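Local coordinates for protein aminotransferase TlmJ (Streptoalloteichus hindustanus, PDB 5UID) that probably transfers amino groups between substrates as a pyridoxal 5'-phosphate-dependent aminotransferase of the DegT/DnrJ/EryC1 family, apparently in natural-product biosynthesis, at residues G139-I144 / G173-V178; V81-S86 / L111-D116; V22-A27 / G34-V39. All coordinates share one frame; numbering follows the deposited sequence.

From the N terminus the three contacts come in series, with none nesting in or crossing another. Contact 3 closes first, joining helices 16-28 and 35-48 over a turn of six intervening residues. Contact 2 then closes a 24-residue excursion, tying the end of strand 79-83 to the chain entering helix 115-119. Contact 1 spans 28 residues, from the start of helix 141-151 to the loop before strand 178-182. Contacts 1 and 2 touch, their centres about 12 Å apart, with Asp140 OD2 probably accepting a hydrogen bond from Ala115 N. Contact 3 lies across the chain's centre from contact 2, their centres about 39 Å apart, beside the cofactor region.

Contact 1: G139-I144 / G173-V178; sequences GDLVAI and GTLGDV
Leu141 and Val142 meet Leu175 where the first turn of helix 141-151 faces the loop that leads into strand 178-182. This helix is the connection of a beta-alpha-beta crossover between strands 126-132 and 155-158, parallel neighbours in the central sheet of the PLP-dependent aminotransferase fold. The CB of Leu175 points toward the helix, with CG turned away from its own carbonyl carbon (chi1 -83°). That sends one methyl, CD2, forward between the two helical side chains. Leu141 crosses it at a slant, and its CD2 comes within 3.7 Å of Leu175 CD2. The branch carbon behind is nearly as near, Leu141 CG lying 3.8 Å from the same methyl. Leucine suits each place, since the branch at CG sets two methyls well beyond the backbone, of which CD2 of each makes the contact. Val142 sits closer to solvent and needs only a short arm.

Beside this apolar meeting, the Glu157 carboxylate holds the loop through backbone hydrogen bonds, accepting from Gly173 N and Gly176 N, and weakly from Leu175 N. The backbone angles of Gly173 suit glycine, because a CB would press on the carbonyl O of the preceding residue. On the helix side, Ile144 N bonds Asp140 O at 2.9 Å and closes the first turn. At the solvent-facing margin, Val142 CG2 rests 3.8 Å from Leu175 CD2.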
loop_
_atom_site.group_PDB
_atom_site.type_symbol
_atom_site.label_atom_id
_atom_site.label_comp_id
_atom_site.label_asym_id
_atom_site.label_seq_id
_atom_site.Cartn_x
_atom_site.Cartn_y
_atom_site.Cartn_z
ATOM N N GLY A 139 -22.724 -17.439 -5.487
ATOM C CA GLY A 139 -22.493 -18.574 -6.361
ATOM C C GLY A 139 -22.546 -19.899 -5.614
ATOM O O GLY A 139 -23.311 -20.080 -4.666
ATOM N N ASP A 140 -21.709 -20.833 -6.057
ATOM C CA ASP A 140 -21.616 -22.162 -5.453
ATOM C C ASP A 140 -20.670 -22.185 -4.259
ATOM O O ASP A 140 -19.975 -23.179 -4.025
ATOM C CB ASP A 140 -21.178 -23.173 -6.508
ATOM C CG ASP A 140 -21.731 -24.559 -6.252
ATOM O OD1 ASP A 140 -22.698 -24.675 -5.470
ATOM O OD2 ASP A 140 -21.200 -25.531 -6.829
ATOM N N LEU A 141 -20.641 -21.097 -3.482
ATOM C CA LEU A 141 -19.639 -20.940 -2.432
ATOM C C LEU A 141 -19.725 -22.048 -1.389
ATOM O O LEU A 141 -18.693 -22.540 -0.917
ATOM C CB LEU A 141 -19.796 -19.571 -1.767
ATOM C CG LEU A 141 -18.892 -19.296 -0.561
ATOM C CD1 LEU A 141 -17.422 -19.368 -0.950
ATOM C CD2 LEU A 141 -19.224 -17.948 0.055
ATOM N N VAL A 142 -20.940 -22.454 -1.013
ATOM C CA VAL A 142 -21.094 -23.441 0.056
ATOM C C VAL A 142 -20.535 -24.792 -0.376
ATOM O O VAL A 142 -19.782 -25.435 0.365
ATOM C CB VAL A 142 -22.568 -23.549 0.484
ATOM C CG1 VAL A 142 -22.758 -24.718 1.446
ATOM C CG2 VAL A 142 -23.028 -22.253 1.126
ATOM N N ALA A 143 -20.894 -25.245 -1.579
ATOM C CA ALA A 143 -20.378 -26.522 -2.063
ATOM C C ALA A 143 -18.874 -26.454 -2.303
ATOM O O ALA A 143 -18.159 -27.435 -2.067
ATOM C CB ALA A 143 -21.110 -26.939 -3.337
ATOM N N ILE A 144 -18.376 -25.306 -2.771
ATOM C CA ILE A 144 -16.938 -25.140 -2.967
ATOM C C ILE A 144 -16.210 -25.243 -1.634
ATOM O O ILE A 144 -15.195 -25.941 -1.511
ATOM C CB ILE A 144 -16.644 -23.804 -3.676
ATOM C CG1 ILE A 144 -17.109 -23.864 -5.134
ATOM C CG2 ILE A 144 -15.160 -23.459 -3.590
ATOM C CD1 ILE A 144 -17.048 -22.532 -5.854
ATOM N N GLY A 173 -16.824 -14.389 2.509
ATOM C CA GLY A 173 -15.521 -14.161 3.096
ATOM C C GLY A 173 -15.322 -14.793 4.456
ATOM O O GLY A 173 -14.217 -14.703 5.008
ATOM N N THR A 174 -16.354 -15.424 5.017
ATOM C CA THR A 174 -16.260 -16.100 6.300
ATOM C C THR A 174 -16.544 -17.592 6.206
ATOM O O THR A 174 -16.582 -18.267 7.243
ATOM C CB THR A 174 -17.226 -15.465 7.311
ATOM O OG1 THR A 174 -18.576 -15.664 6.872
ATOM C CG2 THR A 174 -16.954 -13.970 7.448
ATOM N N LEU A 175 -16.758 -18.128 5.006
ATOM C CA LEU A 175 -17.038 -19.550 4.853
ATOM C C LEU A 175 -15.780 -20.371 4.612
ATOM O O LEU A 175 -15.742 -21.552 4.972
ATOM C CB LEU A 175 -18.026 -19.780 3.705
ATOM C CG LEU A 175 -19.519 -19.620 4.002
ATOM C CD1 LEU A 175 -19.890 -18.172 4.286
ATOM C CD2 LEU A 175 -20.342 -20.172 2.848
ATOM N N GLY A 176 -14.758 -19.778 4.009
ATOM C CA GLY A 176 -13.488 -20.439 3.803
ATOM C C GLY A 176 -12.548 -20.216 4.967
ATOM O O GLY A 176 -12.959 -19.886 6.082
ATOM N N ASP A 177 -11.258 -20.391 4.695
ATOM C CA ASP A 177 -10.236 -20.201 5.714
ATOM C C ASP A 177 -9.768 -18.754 5.801
ATOM O O ASP A 177 -9.478 -18.263 6.898
ATOM C CB ASP A 177 -9.051 -21.126 5.437
ATOM C CG ASP A 177 -9.424 -22.592 5.542
ATOM O OD1 ASP A 177 -9.546 -23.099 6.676
ATOM O OD2 ASP A 177 -9.622 -23.232 4.489
ATOM N N VAL A 178 -9.687 -18.059 4.668
ATOM C CA VAL A 178 -9.253 -16.669 4.622
ATOM C C VAL A 178 -10.211 -15.885 3.735
ATOM O O VAL A 178 -10.643 -16.372 2.685
ATOM C CB VAL A 178 -7.805 -16.534 4.105
ATOM C CG1 VAL A 178 -7.359 -15.075 4.135
ATOM C CG2 VAL A 178 -6.849 -17.407 4.919
#

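Contact 2: V81-S86 / L111-D116; sequences VLPSIS and LNPTAD
One water is gripped by the carbonyl oxygens of Ile85 and Leu111, each 2.9 Å from it. With Ile85 O and Leu111 O 4.8 Å apart, the water serves as the polar link between the two backbones, its bonds to them opening at about 115°. Beside it, Ile85 sets its branch carbon against the carbonyl oxygen, Ile85 CB lying 4.0 Å from Leu111 O. With CG2 anti to the Ile85 backbone N, that methyl lies on the Leu111 side, a loose 4.4 Å from Leu111 CD2.

The setting is the carboxyl end of strand 79-83 in the sheet. The chain leaves strand 100-104, passes back over strand 79-83 through segment 111-116 and helix 115-119, and enters strand 126-132, a beta-alpha-beta crossover that skips one strand. Pro83 and Pro113 fill this crossing. Their rings meet at a slant, Pro113 CG lying 3.8 Å from Pro83 CB and equally near Pro83 CG, and both touch Cys104. Proline fits such a buried spot, being compact, apolar and without an N-H to satisfy.

Past the strand the chain turns sharply, and Ile85 is the centre of an inverse gamma turn. Ser86 OG steadies the bend by donating to Pro83 O over 2.6 Å, tilted 24° from that carbonyl's plane. Ala348 and Ala351 of helix 346-354 pack on Ile85 and Leu111 respectively.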
loop_
_atom_site.group_PDB
_atom_site.type_symbol
_atom_site.label_atom_id
_atom_site.label_comp_id
_atom_site.label_asym_id
_atom_site.label_seq_id
_atom_site.Cartn_x
_atom_site.Cartn_y
_atom_site.Cartn_z
ATOM N N VAL A 81 -5.720 -23.458 -7.265
ATOM C CA VAL A 81 -6.843 -23.434 -8.193
ATOM C C VAL A 81 -7.630 -22.147 -7.985
ATOM O O VAL A 81 -7.907 -21.749 -6.848
ATOM C CB VAL A 81 -7.742 -24.666 -8.004
ATOM C CG1 VAL A 81 -8.921 -24.610 -8.956
ATOM C CG2 VAL A 81 -6.941 -25.945 -8.217
ATOM N N LEU A 82 -7.982 -21.493 -9.088
ATOM C CA LEU A 82 -8.808 -20.296 -9.081
ATOM C C LEU A 82 -9.502 -20.215 -10.430
ATOM O O LEU A 82 -8.953 -20.688 -11.432
ATOM C CB LEU A 82 -7.983 -19.023 -8.819
ATOM C CG LEU A 82 -7.018 -18.476 -9.876
ATOM C CD1 LEU A 82 -6.514 -17.098 -9.451
ATOM C CD2 LEU A 82 -5.839 -19.417 -10.132
ATOM N N PRO A 83 -10.710 -19.655 -10.489
ATOM C CA PRO A 83 -11.391 -19.537 -11.782
ATOM C C PRO A 83 -10.630 -18.616 -12.720
ATOM O O PRO A 83 -9.950 -17.680 -12.292
ATOM C CB PRO A 83 -12.762 -18.959 -11.413
ATOM C CG PRO A 83 -12.551 -18.292 -10.098
ATOM C CD PRO A 83 -11.530 -19.129 -9.386
ATOM N N SER A 84 -10.736 -18.907 -14.020
ATOM C CA SER A 84 -10.155 -18.019 -15.019
ATOM C C SER A 84 -10.696 -16.604 -14.876
ATOM O O SER A 84 -9.984 -15.633 -15.156
ATOM C CB SER A 84 -10.425 -18.559 -16.422
ATOM O OG SER A 84 -9.827 -17.738 -17.408
ATOM N N ILE A 85 -11.941 -16.471 -14.432
ATOM C CA ILE A 85 -12.535 -15.152 -14.173
ATOM C C ILE A 85 -12.145 -14.790 -12.745
ATOM O O ILE A 85 -12.918 -14.912 -11.792
ATOM C CB ILE A 85 -14.050 -15.145 -14.398
ATOM C CG1 ILE A 85 -14.382 -15.720 -15.778
ATOM C CG2 ILE A 85 -14.605 -13.731 -14.257
ATOM C CD1 ILE A 85 -13.680 -15.015 -16.920
ATOM N N SER A 86 -10.900 -14.345 -12.591
ATOM C CA SER A 86 -10.391 -13.877 -11.311
ATOM C C SER A 86 -9.619 -12.586 -11.528
ATOM O O SER A 86 -9.198 -12.270 -12.643
ATOM C CB SER A 86 -9.491 -14.920 -10.629
ATOM O OG SER A 86 -10.225 -16.072 -10.254
ATOM N N LEU A 111 -20.667 -16.393 -14.461
ATOM C CA LEU A 111 -19.227 -16.133 -14.414
ATOM C C LEU A 111 -18.603 -16.561 -13.085
ATOM O O LEU A 111 -17.533 -16.072 -12.709
ATOM C CB LEU A 111 -18.910 -14.659 -14.711
ATOM C CG LEU A 111 -19.158 -14.207 -16.157
ATOM C CD1 LEU A 111 -20.622 -13.866 -16.409
ATOM C CD2 LEU A 111 -18.257 -13.035 -16.534
ATOM N N ASN A 112 -19.260 -17.474 -12.365
ATOM C CA ASN A 112 -18.753 -18.096 -11.155
ATOM C C ASN A 112 -18.466 -19.572 -11.404
ATOM O O ASN A 112 -19.143 -20.214 -12.215
ATOM C CB ASN A 112 -19.745 -17.977 -9.989
ATOM C CG ASN A 112 -19.514 -16.737 -9.142
ATOM O OD1 ASN A 112 -18.395 -16.228 -9.052
ATOM N ND2 ASN A 112 -20.575 -16.251 -8.508
ATOM N N PRO A 113 -17.465 -20.135 -10.739
ATOM C CA PRO A 113 -17.206 -21.568 -10.875
ATOM C C PRO A 113 -18.103 -22.385 -9.961
ATOM O O PRO A 113 -18.486 -21.953 -8.870
ATOM C CB PRO A 113 -15.738 -21.696 -10.461
ATOM C CG PRO A 113 -15.561 -20.604 -9.462
ATOM C CD PRO A 113 -16.435 -19.464 -9.928
ATOM N N THR A 114 -18.448 -23.578 -10.431
ATOM C CA THR A 114 -19.139 -24.546 -9.596
ATOM C C THR A 114 -18.121 -25.355 -8.799
ATOM O O THR A 114 -16.913 -25.289 -9.034
ATOM C CB THR A 114 -20.008 -25.480 -10.442
ATOM O OG1 THR A 114 -19.168 -26.341 -11.220
ATOM C CG2 THR A 114 -20.904 -24.681 -11.372
ATOM N N ALA A 115 -18.626 -26.129 -7.836
ATOM C CA ALA A 115 -17.757 -27.051 -7.113
ATOM C C ALA A 115 -17.163 -28.097 -8.048
ATOM O O ALA A 115 -16.035 -28.554 -7.831
ATOM C CB ALA A 115 -18.527 -27.725 -5.978
ATOM N N ASP A 116 -17.902 -28.481 -9.093
ATOM C CA ASP A 116 -17.379 -29.442 -10.060
ATOM C C ASP A 116 -16.238 -28.848 -10.877
ATOM O O ASP A 116 -15.282 -29.553 -11.221
ATOM C CB ASP A 116 -18.502 -29.925 -10.980
ATOM C CG ASP A 116 -19.468 -30.862 -10.282
ATOM O OD1 ASP A 116 -19.038 -31.559 -9.339
ATOM O OD2 ASP A 116 -20.653 -30.904 -10.674
HETATM O O HOH W 1 -15.230 -16.482 -11.056
#

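Contact 3: V22-A27 / G34-V39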
loop_
_atom_site.group_PDB
_atom_site.type_symbol
_atom_site.label_atom_id
_atom_site.label_comp_id
_atom_site.label_asym_id
_atom_site.label_seq_id
_atom_site.Cartn_x
_atom_site.Cartn_y
_atom_site.Cartn_z
ATOM N N VAL A 22 -12.306 12.743 8.290
ATOM C CA VAL A 22 -10.942 13.125 7.935
ATOM C C VAL A 22 -10.516 14.362 8.713
ATOM O O VAL A 22 -9.370 14.462 9.171
ATOM C CB VAL A 22 -10.827 13.346 6.415
ATOM C CG1 VAL A 22 -9.458 13.897 6.060
ATOM C CG2 VAL A 22 -11.091 12.047 5.663
ATOM N N ARG A 23 -11.433 15.319 8.880
ATOM C CA ARG A 23 -11.115 16.559 9.580
ATOM C C ARG A 23 -10.643 16.288 11.003
ATOM O O ARG A 23 -9.613 16.817 11.439
ATOM C CB ARG A 23 -12.333 17.486 9.587
ATOM C CG ARG A 23 -12.058 18.861 10.183
ATOM C CD ARG A 23 -13.325 19.701 10.298
ATOM N NE ARG A 23 -13.987 19.898 9.011
ATOM C CZ ARG A 23 -15.190 19.419 8.706
ATOM N NH1 ARG A 23 -15.871 18.717 9.602
ATOM N NH2 ARG A 23 -15.715 19.648 7.507
ATOM N N GLU A 24 -11.380 15.459 11.749
ATOM C CA GLU A 24 -11.005 15.224 13.140
ATOM C C GLU A 24 -9.766 14.344 13.254
ATOM O O GLU A 24 -9.021 14.455 14.233
ATOM C CB GLU A 24 -12.181 14.623 13.918
ATOM C CG GLU A 24 -12.623 13.240 13.487
ATOM C CD GLU A 24 -13.851 12.766 14.251
ATOM O OE1 GLU A 24 -14.773 13.582 14.464
ATOM O OE2 GLU A 24 -13.887 11.583 14.649
ATOM N N VAL A 25 -9.518 13.478 12.269
ATOM C CA VAL A 25 -8.252 12.752 12.238
ATOM C C VAL A 25 -7.092 13.716 12.011
ATOM O O VAL A 25 -6.052 13.622 12.674
ATOM C CB VAL A 25 -8.288 11.643 11.169
ATOM C CG1 VAL A 25 -6.928 10.978 11.048
ATOM C CG2 VAL A 25 -9.340 10.611 11.518
ATOM N N PHE A 26 -7.251 14.659 11.076
ATOM C CA PHE A 26 -6.219 15.672 10.861
ATOM C C PHE A 26 -5.955 16.469 12.131
ATOM O O PHE A 26 -4.798 16.735 12.479
ATOM C CB PHE A 26 -6.625 16.618 9.727
ATOM C CG PHE A 26 -6.469 16.035 8.348
ATOM C CD1 PHE A 26 -5.999 14.743 8.169
ATOM C CD2 PHE A 26 -6.783 16.787 7.231
ATOM C CE1 PHE A 26 -5.858 14.214 6.903
ATOM C CE2 PHE A 26 -6.641 16.265 5.961
ATOM C CZ PHE A 26 -6.176 14.976 5.796
ATOM N N ALA A 27 -7.017 16.858 12.838
ATOM C CA ALA A 27 -6.853 17.657 14.049
ATOM C C ALA A 27 -6.183 16.867 15.168
ATOM O O ALA A 27 -5.447 17.447 15.975
ATOM C CB ALA A 27 -8.208 18.189 14.513
ATOM N N GLY A 34 -3.813 3.599 14.334
ATOM C CA GLY A 34 -4.090 3.915 15.714
ATOM C C GLY A 34 -5.475 3.485 16.151
ATOM O O GLY A 34 -5.994 2.445 15.732
ATOM N N PRO A 35 -6.105 4.289 17.013
ATOM C CA PRO A 35 -7.428 3.907 17.534
ATOM C C PRO A 35 -8.509 3.814 16.469
ATOM O O PRO A 35 -9.444 3.019 16.625
ATOM C CB PRO A 35 -7.734 5.013 18.556
ATOM C CG PRO A 35 -6.886 6.171 18.133
ATOM C CD PRO A 35 -5.632 5.567 17.569
ATOM N N ARG A 36 -8.415 4.595 15.389
ATOM C CA ARG A 36 -9.442 4.528 14.351
ATOM C C ARG A 36 -9.363 3.224 13.569
ATOM O O ARG A 36 -10.399 2.691 13.148
ATOM C CB ARG A 36 -9.325 5.724 13.405
ATOM C CG ARG A 36 -9.219 7.064 14.117
ATOM C CD ARG A 36 -10.414 7.308 15.025
ATOM N NE ARG A 36 -11.543 7.885 14.305
ATOM C CZ ARG A 36 -11.818 9.186 14.272
ATOM N NH1 ARG A 36 -11.045 10.047 14.921
ATOM N NH2 ARG A 36 -12.868 9.627 13.591
ATOM N N THR A 37 -8.153 2.697 13.359
ATOM C CA THR A 37 -8.018 1.393 12.720
ATOM C C THR A 37 -8.615 0.292 13.590
ATOM O O THR A 37 -9.260 -0.632 13.079
ATOM C CB THR A 37 -6.546 1.106 12.418
ATOM O OG1 THR A 37 -6.055 2.077 11.487
ATOM C CG2 THR A 37 -6.374 -0.294 11.823
ATOM N N LYS A 38 -8.424 0.384 14.908
ATOM C CA LYS A 38 -9.007 -0.604 15.808
ATOM C C LYS A 38 -10.530 -0.539 15.782
ATOM O O LYS A 38 -11.203 -1.576 15.817
ATOM C CB LYS A 38 -8.478 -0.394 17.227
ATOM C CG LYS A 38 -8.851 -1.499 18.207
ATOM C CD LYS A 38 -8.281 -1.229 19.593
ATOM C CE LYS A 38 -8.733 -2.286 20.591
ATOM N NZ LYS A 38 -8.209 -2.026 21.963
ATOM N N VAL A 39 -11.090 0.670 15.704
ATOM C CA VAL A 39 -12.542 0.811 15.655
ATOM C C VAL A 39 -13.095 0.246 14.352
ATOM O O VAL A 39 -14.099 -0.478 14.351
ATOM C CB VAL A 39 -12.938 2.286 15.854
ATOM C CG1 VAL A 39 -14.395 2.506 15.472
ATOM C CG2 VAL A 39 -12.694 2.705 17.301
#
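Arg36 of helix 35-48 reaches across to Glu24 and Val25 of helix 16-28. Its CB already faces the other helix, and Arg36 CG lies beside its own backbone N (chi1 -49°) and 4.4 Å from Val25 CG2. Bends at chi2 and chi3 then turn CD and NE so that the guanidinium comes beside Val25 and Glu24. Val25 CG2 lies on one face of this group, toward its rim, 4.0 Å from Arg36 CZ and 3.8 Å from Arg36 NH1. Glu24 CG lies at the guanidinium edge, in its plane, near both NH1 and NH2. At the tip, Arg36 NH2 makes a salt bridge with Glu24 OE2; the modelled separation is doubtfully short, though the opposite charges make the pairing plausible. The carboxylate plane stands 65° from the guanidinium plane, so the groups do not lie flat against each other. Glu24 reaches the tip by placing CG between its backbone N and carbonyl carbon (chi1 65°) and extending beyond. A leucine in place of Arg36 would probably leave the Glu24 carboxylate without its cationic mate and Val25 without its flat cover.

Asp249, outside the two segments, accepts hydrogen bonds from Gly34 N, Arg36 N and Thr37 OG1 at the start of helix 35-48. Val22 and Arg23 pack on Leu19 of the second subunit. The arrangement is a helical hairpin, two consecutive helices bridged near solvent by an ion pair. Its buried valines pack on helix 249-280 at the PLP pocket: Val25 touches Val250 and Val22 touches Ile254, both pocket residues.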